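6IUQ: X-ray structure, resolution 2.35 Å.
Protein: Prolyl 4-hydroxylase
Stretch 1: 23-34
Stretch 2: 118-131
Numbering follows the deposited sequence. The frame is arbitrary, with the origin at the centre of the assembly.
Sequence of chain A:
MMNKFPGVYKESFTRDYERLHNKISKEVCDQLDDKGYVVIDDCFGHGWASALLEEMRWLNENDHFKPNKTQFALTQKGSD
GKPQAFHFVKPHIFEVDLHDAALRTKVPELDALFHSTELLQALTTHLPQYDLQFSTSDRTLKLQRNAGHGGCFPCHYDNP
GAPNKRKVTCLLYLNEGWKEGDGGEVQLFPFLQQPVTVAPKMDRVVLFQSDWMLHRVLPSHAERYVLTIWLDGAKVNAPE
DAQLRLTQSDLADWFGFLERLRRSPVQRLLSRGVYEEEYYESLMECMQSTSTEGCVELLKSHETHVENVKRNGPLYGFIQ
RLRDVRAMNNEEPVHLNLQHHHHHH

Stretch 1 23-34: KISKEVCDQLDD
Stretch 2 (118-131) ELLQALTTHLPQYD

Two helices of one chain, 26-34 and 118-126, pack with a signed crossing angle of -70° and an axial closest approach of 9.8 Å; the two stretches together bury 564 Å². Register is set at the N-terminal side of the first helix, where Ile24 CA lies 6.1 Å from Ala122 CA and Lys26 CA 6.0 Å from His126 CA.

Before that helix, Ile24 leaves helical geometry (phi/psi -86/75) and Ser25 is extended (-89/171). The Ser25 CA-to-CB bond points away from the second stretch; chi1 p (66°) turns OG to accept from Val28 N at 3.2 Å with an N-H...O angle of 166°, capping the helix. Regular i to i+4 bonds follow, from Cys29 N to Ser25 O (2.9 Å) through Asp34 N to Asp30 O (2.9 Å).

Ile24, with chi1 and chi2 both m (-46°, -55°), points toward the second helix. Its CG2 meets Ala122 CB at 3.5 Å and its CG1 meets Leu119 CD1 at 4.0 Å. Ala122 CB also lies 3.4 Å from Ile24 O, so the methyl packs against the backbone carbonyl as well as the Ile24 side chain.

His126 (chi1 m, -56°; chi2 -57°) has the largest area covered by the other stretch, 86 Å². Lys26 N lies over one ring face, 3.6 Å from His126 NE2, and Lys26 CB sits 4.2 Å from the ring centroid, 23° off the normal, a CH-pi contact. The rotamer of Lys26 (t, p, t, t) carries its NZ to Asp30 OD1 at 3.5 Å, a salt bridge with a weak hydrogen bond. A water donates to Ile24 O at 3.0 Å and hydrogen-bonds His126 NE2 at 2.8 Å.

Cys29 and Leu32, three residues apart on the same side of their helix, meet Leu123 and Leu127 in a buried apolar cluster. Cys29, chi1 m (-70°), places SG 3.7 Å from Leu123 CD2 and 4.7 Å from the His126 ring centroid, oblique at 70° off the normal. Leu32 (t, p) brings CD2 to 3.9 Å from Leu123 CD2 and 4.2 Å from Leu127 CD1. Leu123 and Leu127 share the m, t rotamer; Leu127 CD1 also reaches Cys29 CB at 4.0 Å, while its CD2 lies 3.8 Å from Asp33 CB.

Leu127 breaks from helical geometry (-130/63), and a 3-10 segment, 128-130, follows. Tyr130 (chi1 m, -67°; chi2 1°) points toward the first helix and donates from OH to Asp33 OD1 at 2.6 Å. Asp33, chi1 t (-171°) and chi2 55°, presents that carboxylate oxygen near the ring plane, at the edge, where the phenol hydroxyl can reach it.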

# COMPACT_ATOMS: atom_id res chain seq x y z
N LYS A 23 5.41 10.85 15.16
CA LYS A 23 5.23 11.04 13.72
C LYS A 23 3.84 10.57 13.30
O LYS A 23 3.23 11.16 12.43
CB LYS A 23 6.29 10.31 12.92
CG LYS A 23 7.62 10.96 12.97
CD LYS A 23 7.56 12.31 12.29
CE LYS A 23 8.95 12.85 12.06
NZ LYS A 23 8.89 13.95 11.06
N ILE A 24 3.33 9.52 13.94
CA ILE A 24 1.99 9.05 13.62
C ILE A 24 0.96 9.83 14.43
O ILE A 24 0.38 9.31 15.38
CB ILE A 24 1.83 7.53 13.85
CG1 ILE A 24 3.02 6.78 13.27
CG2 ILE A 24 0.53 7.04 13.21
CD1 ILE A 24 3.24 7.09 11.80
N SER A 25 0.74 11.07 14.02
CA SER A 25 -0.06 12.03 14.77
C SER A 25 -1.53 11.98 14.43
O SER A 25 -1.95 11.31 13.48
CB SER A 25 0.47 13.44 14.52
OG SER A 25 0.25 13.82 13.17
N LYS A 26 -2.33 12.70 15.23
CA LYS A 26 -3.75 12.90 14.97
C LYS A 26 -4.01 13.44 13.56
O LYS A 26 -4.90 12.99 12.86
CB LYS A 26 -4.33 13.85 16.02
CG LYS A 26 -5.70 14.41 15.71
CD LYS A 26 -6.72 13.31 15.77
CE LYS A 26 -8.14 13.86 15.81
NZ LYS A 26 -9.11 12.72 15.84
N GLU A 27 -3.20 14.41 13.15
CA GLU A 27 -3.34 15.01 11.83
C GLU A 27 -3.05 14.01 10.71
O GLU A 27 -3.77 13.96 9.70
CB GLU A 27 -2.40 16.22 11.70
CG GLU A 27 -2.55 17.23 12.86
CD GLU A 27 -1.54 17.00 13.99
OE1 GLU A 27 -0.43 17.58 13.92
OE2 GLU A 27 -1.86 16.24 14.95
N VAL A 28 -1.99 13.24 10.90
CA VAL A 28 -1.61 12.19 9.97
C VAL A 28 -2.76 11.17 9.86
O VAL A 28 -3.19 10.82 8.76
CB VAL A 28 -0.27 11.52 10.40
CG1 VAL A 28 -0.11 10.11 9.81
CG2 VAL A 28 0.91 12.41 10.02
N CYS A 29 -3.29 10.75 10.99
CA CYS A 29 -4.39 9.79 10.99
C CYS A 29 -5.65 10.37 10.37
O CYS A 29 -6.37 9.65 9.68
CB CYS A 29 -4.67 9.30 12.41
SG CYS A 29 -3.34 8.23 13.04
N ASP A 30 -5.93 11.65 10.60
CA ASP A 30 -7.11 12.26 9.99
C ASP A 30 -6.97 12.30 8.47
O ASP A 30 -7.96 12.15 7.75
CB ASP A 30 -7.35 13.68 10.51
CG ASP A 30 -7.79 13.72 11.96
OD1 ASP A 30 -8.24 12.66 12.50
OD2 ASP A 30 -7.69 14.81 12.57
N GLN A 31 -5.75 12.52 7.98
CA GLN A 31 -5.53 12.53 6.54
C GLN A 31 -5.67 11.14 5.94
O GLN A 31 -6.27 10.97 4.88
CB GLN A 31 -4.16 13.09 6.19
CG GLN A 31 -4.11 13.54 4.73
CD GLN A 31 -2.73 13.91 4.22
OE1 GLN A 31 -2.10 14.86 4.72
NE2 GLN A 31 -2.25 13.17 3.21
N LEU A 32 -5.12 10.14 6.63
CA LEU A 32 -5.23 8.77 6.19
C LEU A 32 -6.70 8.40 6.05
O LEU A 32 -7.14 7.86 5.03
CB LEU A 32 -4.52 7.83 7.18
CG LEU A 32 -4.84 6.34 7.02
CD1 LEU A 32 -4.36 5.85 5.66
CD2 LEU A 32 -4.21 5.53 8.16
N ASP A 33 -7.47 8.72 7.08
CA ASP A 33 -8.88 8.42 7.08
C ASP A 33 -9.67 9.20 6.02
O ASP A 33 -10.60 8.67 5.42
CB ASP A 33 -9.47 8.70 8.44
CG ASP A 33 -10.87 8.20 8.57
OD1 ASP A 33 -11.09 6.99 8.31
OD2 ASP A 33 -11.76 9.02 8.90
N ASP A 34 -9.31 10.46 5.79
CA ASP A 34 -10.04 11.29 4.84
C ASP A 34 -9.60 11.03 3.39
O ASP A 34 -10.41 10.64 2.54
CB ASP A 34 -9.87 12.77 5.20
CG ASP A 34 -10.37 13.71 4.11
OD1 ASP A 34 -11.42 13.42 3.52
OD2 ASP A 34 -9.70 14.74 3.84
N GLU A 118 4.11 0.89 18.27
CA GLU A 118 3.87 2.34 18.21
C GLU A 118 2.83 2.66 17.14
O GLU A 118 1.88 3.41 17.38
CB GLU A 118 5.17 3.09 17.94
CG GLU A 118 5.86 3.56 19.22
CD GLU A 118 6.26 2.40 20.13
OE1 GLU A 118 6.77 1.38 19.61
OE2 GLU A 118 6.06 2.51 21.37
N LEU A 119 2.98 2.03 15.98
CA LEU A 119 2.06 2.23 14.88
C LEU A 119 0.66 1.78 15.26
O LEU A 119 -0.30 2.52 15.08
CB LEU A 119 2.57 1.48 13.65
CG LEU A 119 1.96 1.72 12.28
CD1 LEU A 119 1.76 3.22 12.00
CD2 LEU A 119 2.89 1.09 11.27
N LEU A 120 0.56 0.57 15.81
CA LEU A 120 -0.72 0.04 16.27
C LEU A 120 -1.35 0.94 17.32
O LEU A 120 -2.55 1.15 17.28
CB LEU A 120 -0.54 -1.38 16.83
CG LEU A 120 -0.56 -2.51 15.79
CD1 LEU A 120 -0.14 -3.84 16.39
CD2 LEU A 120 -1.95 -2.63 15.22
N GLN A 121 -0.55 1.47 18.24
CA GLN A 121 -1.09 2.31 19.31
C GLN A 121 -1.66 3.62 18.76
O GLN A 121 -2.77 3.99 19.09
CB GLN A 121 -0.01 2.62 20.36
CG GLN A 121 0.33 1.49 21.33
CD GLN A 121 1.46 1.86 22.31
OE1 GLN A 121 1.47 2.94 22.91
NE2 GLN A 121 2.43 0.97 22.45
N ALA A 122 -0.89 4.32 17.92
CA ALA A 122 -1.34 5.59 17.37
C ALA A 122 -2.60 5.41 16.59
O ALA A 122 -3.59 6.11 16.82
CB ALA A 122 -0.27 6.22 16.50
N LEU A 123 -2.60 4.43 15.68
CA LEU A 123 -3.78 4.20 14.85
C LEU A 123 -5.00 3.79 15.69
O LEU A 123 -6.09 4.30 15.46
CB LEU A 123 -3.49 3.14 13.78
CG LEU A 123 -2.52 3.66 12.70
CD1 LEU A 123 -1.92 2.53 11.86
CD2 LEU A 123 -3.19 4.73 11.81
N THR A 124 -4.83 2.91 16.67
CA THR A 124 -6.00 2.50 17.45
C THR A 124 -6.46 3.63 18.38
O THR A 124 -7.63 3.69 18.71
CB THR A 124 -5.75 1.21 18.28
OG1 THR A 124 -4.59 1.36 19.10
CG2 THR A 124 -5.55 -0.00 17.35
N THR A 125 -5.56 4.54 18.75
CA THR A 125 -5.97 5.69 19.54
C THR A 125 -6.79 6.65 18.68
O THR A 125 -7.88 7.06 19.05
CB THR A 125 -4.77 6.45 20.15
OG1 THR A 125 -4.15 5.67 21.17
CG2 THR A 125 -5.21 7.78 20.75
N HIS A 126 -6.26 7.02 17.51
CA HIS A 126 -6.90 8.04 16.68
C HIS A 126 -7.97 7.48 15.75
O HIS A 126 -8.87 8.22 15.36
CB HIS A 126 -5.86 8.79 15.86
CG HIS A 126 -4.78 9.41 16.69
ND1 HIS A 126 -5.05 10.31 17.70
CD2 HIS A 126 -3.44 9.25 16.67
CE1 HIS A 126 -3.91 10.69 18.26
NE2 HIS A 126 -2.92 10.07 17.66
N LEU A 127 -7.88 6.20 15.41
CA LEU A 127 -8.87 5.56 14.54
C LEU A 127 -9.42 4.25 15.09
O LEU A 127 -9.26 3.20 14.46
CB LEU A 127 -8.27 5.32 13.16
CG LEU A 127 -7.74 6.56 12.45
CD1 LEU A 127 -6.89 6.18 11.28
CD2 LEU A 127 -8.88 7.46 12.02
N PRO A 128 -10.10 4.30 16.24
CA PRO A 128 -10.61 3.09 16.90
C PRO A 128 -11.54 2.28 16.00
O PRO A 128 -11.66 1.08 16.17
CB PRO A 128 -11.38 3.63 18.12
CG PRO A 128 -11.05 5.07 18.23
CD PRO A 128 -10.55 5.54 16.90
N GLN A 129 -12.21 2.95 15.07
CA GLN A 129 -13.21 2.27 14.26
C GLN A 129 -12.62 1.20 13.33
O GLN A 129 -13.35 0.33 12.87
CB GLN A 129 -14.01 3.29 13.44
CG GLN A 129 -13.21 4.17 12.49
CD GLN A 129 -12.72 5.46 13.15
OE1 GLN A 129 -12.45 5.50 14.35
NE2 GLN A 129 -12.61 6.51 12.37
N TYR A 130 -11.31 1.25 13.07
CA TYR A 130 -10.69 0.28 12.16
C TYR A 130 -10.52 -1.08 12.83
O TYR A 130 -10.31 -2.08 12.15
CB TYR A 130 -9.33 0.75 11.65
CG TYR A 130 -9.32 1.97 10.74
CD1 TYR A 130 -10.49 2.64 10.39
CD2 TYR A 130 -8.11 2.42 10.22
CE1 TYR A 130 -10.45 3.75 9.57
CE2 TYR A 130 -8.06 3.54 9.41
CZ TYR A 130 -9.22 4.20 9.09
OH TYR A 130 -9.14 5.29 8.28
N ASP A 131 -10.55 -1.08 14.16
CA ASP A 131 -10.50 -2.31 14.93
C ASP A 131 -9.24 -3.12 14.65
O ASP A 131 -9.30 -4.32 14.40
CB ASP A 131 -11.73 -3.17 14.63
CG ASP A 131 -12.04 -4.14 15.74
OD1 ASP A 131 -11.29 -4.16 16.74
OD2 ASP A 131 -13.03 -4.89 15.60
O HOH W 1 -0.21 9.70 18.29